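Hypothetical conserved protein (Geobacillus kaustophilus, PDB 2YXY) is of unknown function; a DUF1811-family protein, it joins a helical hairpin to a small antiparallel beta domain that is probably SH3-like. Local coordinates at residues P59-Y68 with F78-V86. Sequence-based numbering, arbitrary orientation.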
# COMPACT_ATOMS: atom_id res chain seq x y z
N PRO A 59 -2.96 7.54 9.28
CA PRO A 59 -1.77 8.24 8.84
C PRO A 59 -0.97 8.79 10.03
O PRO A 59 0.25 8.94 9.94
CB PRO A 59 -2.33 9.35 7.96
CG PRO A 59 -3.60 8.75 7.43
CD PRO A 59 -4.17 8.10 8.65
N ALA A 60 -1.66 9.06 11.13
CA ALA A 60 -1.02 9.60 12.33
C ALA A 60 -0.03 8.63 12.96
O ALA A 60 0.91 9.06 13.62
CB ALA A 60 -2.09 9.99 13.37
N ASP A 61 -0.24 7.33 12.77
CA ASP A 61 0.67 6.32 13.32
C ASP A 61 2.05 6.40 12.68
O ASP A 61 3.00 5.75 13.14
CB ASP A 61 0.11 4.92 13.10
CG ASP A 61 -1.23 4.72 13.75
OD1 ASP A 61 -1.75 3.58 13.69
OD2 ASP A 61 -1.77 5.70 14.31
N PHE A 62 2.17 7.17 11.61
CA PHE A 62 3.44 7.28 10.91
C PHE A 62 4.02 8.68 11.08
O PHE A 62 3.29 9.66 11.07
CB PHE A 62 3.26 6.89 9.44
CG PHE A 62 2.68 5.52 9.28
CD1 PHE A 62 1.30 5.33 9.29
CD2 PHE A 62 3.51 4.40 9.27
CE1 PHE A 62 0.76 4.05 9.28
CE2 PHE A 62 2.99 3.13 9.26
CZ PHE A 62 1.60 2.95 9.27
N HIS A 63 5.35 8.75 11.22
CA HIS A 63 6.00 10.03 11.46
C HIS A 63 7.23 10.32 10.59
O HIS A 63 7.99 9.41 10.25
CB HIS A 63 6.42 10.13 12.95
CG HIS A 63 5.37 9.66 13.91
ND1 HIS A 63 5.17 8.32 14.21
CD2 HIS A 63 4.44 10.33 14.62
CE1 HIS A 63 4.17 8.21 15.06
NE2 HIS A 63 3.70 9.42 15.33
N PRO A 64 7.43 11.59 10.24
CA PRO A 64 8.57 11.99 9.42
C PRO A 64 9.85 11.67 10.20
O PRO A 64 9.86 11.72 11.42
CB PRO A 64 8.37 13.50 9.25
CG PRO A 64 6.88 13.68 9.45
CD PRO A 64 6.59 12.75 10.58
N GLY A 65 10.92 11.34 9.49
CA GLY A 65 12.16 11.02 10.16
C GLY A 65 12.23 9.58 10.60
O GLY A 65 13.32 9.04 10.79
N GLU A 66 11.07 8.94 10.76
CA GLU A 66 11.05 7.54 11.15
C GLU A 66 11.37 6.62 9.96
O GLU A 66 11.20 6.99 8.79
CB GLU A 66 9.68 7.18 11.72
CG GLU A 66 9.67 6.94 13.22
CD GLU A 66 10.18 8.13 14.01
OE1 GLU A 66 11.40 8.39 13.97
OE2 GLU A 66 9.35 8.79 14.67
N ILE A 67 11.85 5.42 10.28
CA ILE A 67 12.24 4.44 9.27
C ILE A 67 11.40 3.19 9.53
O ILE A 67 11.27 2.75 10.69
CB ILE A 67 13.73 4.08 9.42
CG1 ILE A 67 14.56 5.36 9.48
CG2 ILE A 67 14.19 3.20 8.25
CD1 ILE A 67 15.96 5.16 10.03
N TYR A 68 10.83 2.61 8.48
CA TYR A 68 10.01 1.41 8.69
C TYR A 68 10.33 0.24 7.77
O TYR A 68 10.82 0.42 6.66
CB TYR A 68 8.51 1.74 8.51
CG TYR A 68 8.01 2.94 9.28
CD1 TYR A 68 8.26 4.23 8.84
CD2 TYR A 68 7.32 2.77 10.48
CE1 TYR A 68 7.83 5.33 9.56
CE2 TYR A 68 6.88 3.87 11.21
CZ TYR A 68 7.15 5.14 10.75
OH TYR A 68 6.74 6.23 11.49
N PHE A 78 12.17 1.81 4.82
CA PHE A 78 11.79 3.06 4.17
C PHE A 78 11.92 4.20 5.17
O PHE A 78 11.45 4.11 6.30
CB PHE A 78 10.34 2.94 3.68
CG PHE A 78 9.89 4.07 2.79
CD1 PHE A 78 9.02 5.04 3.28
CD2 PHE A 78 10.29 4.13 1.46
CE1 PHE A 78 8.54 6.04 2.45
CE2 PHE A 78 9.82 5.14 0.61
CZ PHE A 78 8.94 6.10 1.11
N LYS A 79 12.56 5.28 4.75
CA LYS A 79 12.75 6.42 5.61
C LYS A 79 11.72 7.47 5.21
O LYS A 79 11.76 7.98 4.10
CB LYS A 79 14.16 6.97 5.43
CG LYS A 79 14.72 7.59 6.67
CD LYS A 79 13.93 8.78 7.12
CE LYS A 79 14.67 9.46 8.26
NZ LYS A 79 16.10 9.69 7.90
N VAL A 80 10.82 7.80 6.12
CA VAL A 80 9.78 8.77 5.81
C VAL A 80 10.22 10.23 5.89
O VAL A 80 10.71 10.70 6.91
CB VAL A 80 8.58 8.59 6.75
CG1 VAL A 80 7.52 9.63 6.41
CG2 VAL A 80 8.05 7.16 6.65
N ARG A 81 10.03 10.95 4.79
CA ARG A 81 10.35 12.35 4.74
C ARG A 81 9.09 13.06 5.22
O ARG A 81 9.13 13.87 6.14
CB ARG A 81 10.72 12.77 3.31
CG ARG A 81 10.88 14.28 3.12
CD ARG A 81 11.03 14.64 1.64
NE ARG A 81 10.68 16.04 1.41
CZ ARG A 81 10.49 16.58 0.21
NH1 ARG A 81 10.61 15.85 -0.89
NH2 ARG A 81 10.15 17.85 0.11
N TYR A 82 7.96 12.74 4.59
CA TYR A 82 6.71 13.36 5.02
C TYR A 82 5.47 12.61 4.56
O TYR A 82 5.50 11.88 3.57
CB TYR A 82 6.65 14.81 4.54
CG TYR A 82 6.35 14.96 3.07
CD1 TYR A 82 5.04 15.14 2.63
CD2 TYR A 82 7.37 14.91 2.13
CE1 TYR A 82 4.75 15.28 1.28
CE2 TYR A 82 7.10 15.04 0.77
CZ TYR A 82 5.78 15.23 0.36
OH TYR A 82 5.50 15.36 -0.98
N LEU A 83 4.38 12.81 5.30
CA LEU A 83 3.11 12.18 5.02
C LEU A 83 2.12 13.13 4.33
O LEU A 83 2.11 14.34 4.59
CB LEU A 83 2.50 11.66 6.31
CG LEU A 83 3.18 10.49 7.04
CD1 LEU A 83 3.34 9.32 6.09
CD2 LEU A 83 4.52 10.93 7.60
N LYS A 84 1.29 12.56 3.46
CA LYS A 84 0.29 13.32 2.72
C LYS A 84 -0.85 12.38 2.32
O LYS A 84 -0.68 11.54 1.45
CB LYS A 84 0.92 13.91 1.46
CG LYS A 84 1.51 15.29 1.65
CD LYS A 84 0.42 16.35 1.67
CE LYS A 84 -0.10 16.64 0.26
NZ LYS A 84 -0.58 15.41 -0.43
N GLY A 85 -2.00 12.54 2.96
CA GLY A 85 -3.12 11.67 2.65
C GLY A 85 -2.78 10.30 3.19
O GLY A 85 -2.39 10.18 4.35
N VAL A 86 -2.89 9.26 2.35
CA VAL A 86 -2.56 7.92 2.81
C VAL A 86 -1.19 7.51 2.29
O VAL A 86 -0.85 6.33 2.21
CB VAL A 86 -3.63 6.89 2.36
CG1 VAL A 86 -4.96 7.29 2.91
CG2 VAL A 86 -3.69 6.81 0.85
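Val-80 meets the ring of Tyr-68 at its edge, near the ring plane, with CG2 lying 3.4 Å from Tyr-68 CE1, and the contact illustrates how the residues ahead of a strand, here 59-66, can pack on side chains of the partner strand 76-84, chiefly Val-80 and Leu-83. The tyrosine CG stands beside its own backbone N (chi1 -50°), which sends the ring back along the 59-68 segment; there its OH accepts a 2.9 Å hydrogen bond from His-63 N, while Phe-62 CD2 rests over one face, offset toward the rim. Val-80 CB also lies against His-63 O. Farther along, Leu-83 uses both methyls: CD1 lies 4.1 Å from Phe-62 CB, and CD2 meets the Pro-64 ring at CD. Pro-64 CB sits 3.2 Å from Arg-81 O. On the other face of the sheet Ile-67 CG1 crosses Lys-79 CG at 3.6 Å. Val-80 N bonds to Glu-66 O (2.8 Å, almost straight in line with the carbonyl) and Gly-65 N to Val-80 O. The type II turn from His-63 to Glu-66 has Gly-65 at its positive phi. Within strand 76-84, Arg-81 and Tyr-82 both face Trp-89 in a classic beta bulge, and Arg-81 NH1 makes a salt bridge with Glu-99. The non-hydrogen-bonded pair Ile-67/Lys-79 and the hydrogen-bonded pair Tyr-68/Phe-78 define an antiparallel beta hairpin at one margin of a four-stranded meander, consistent with the SH3 clan.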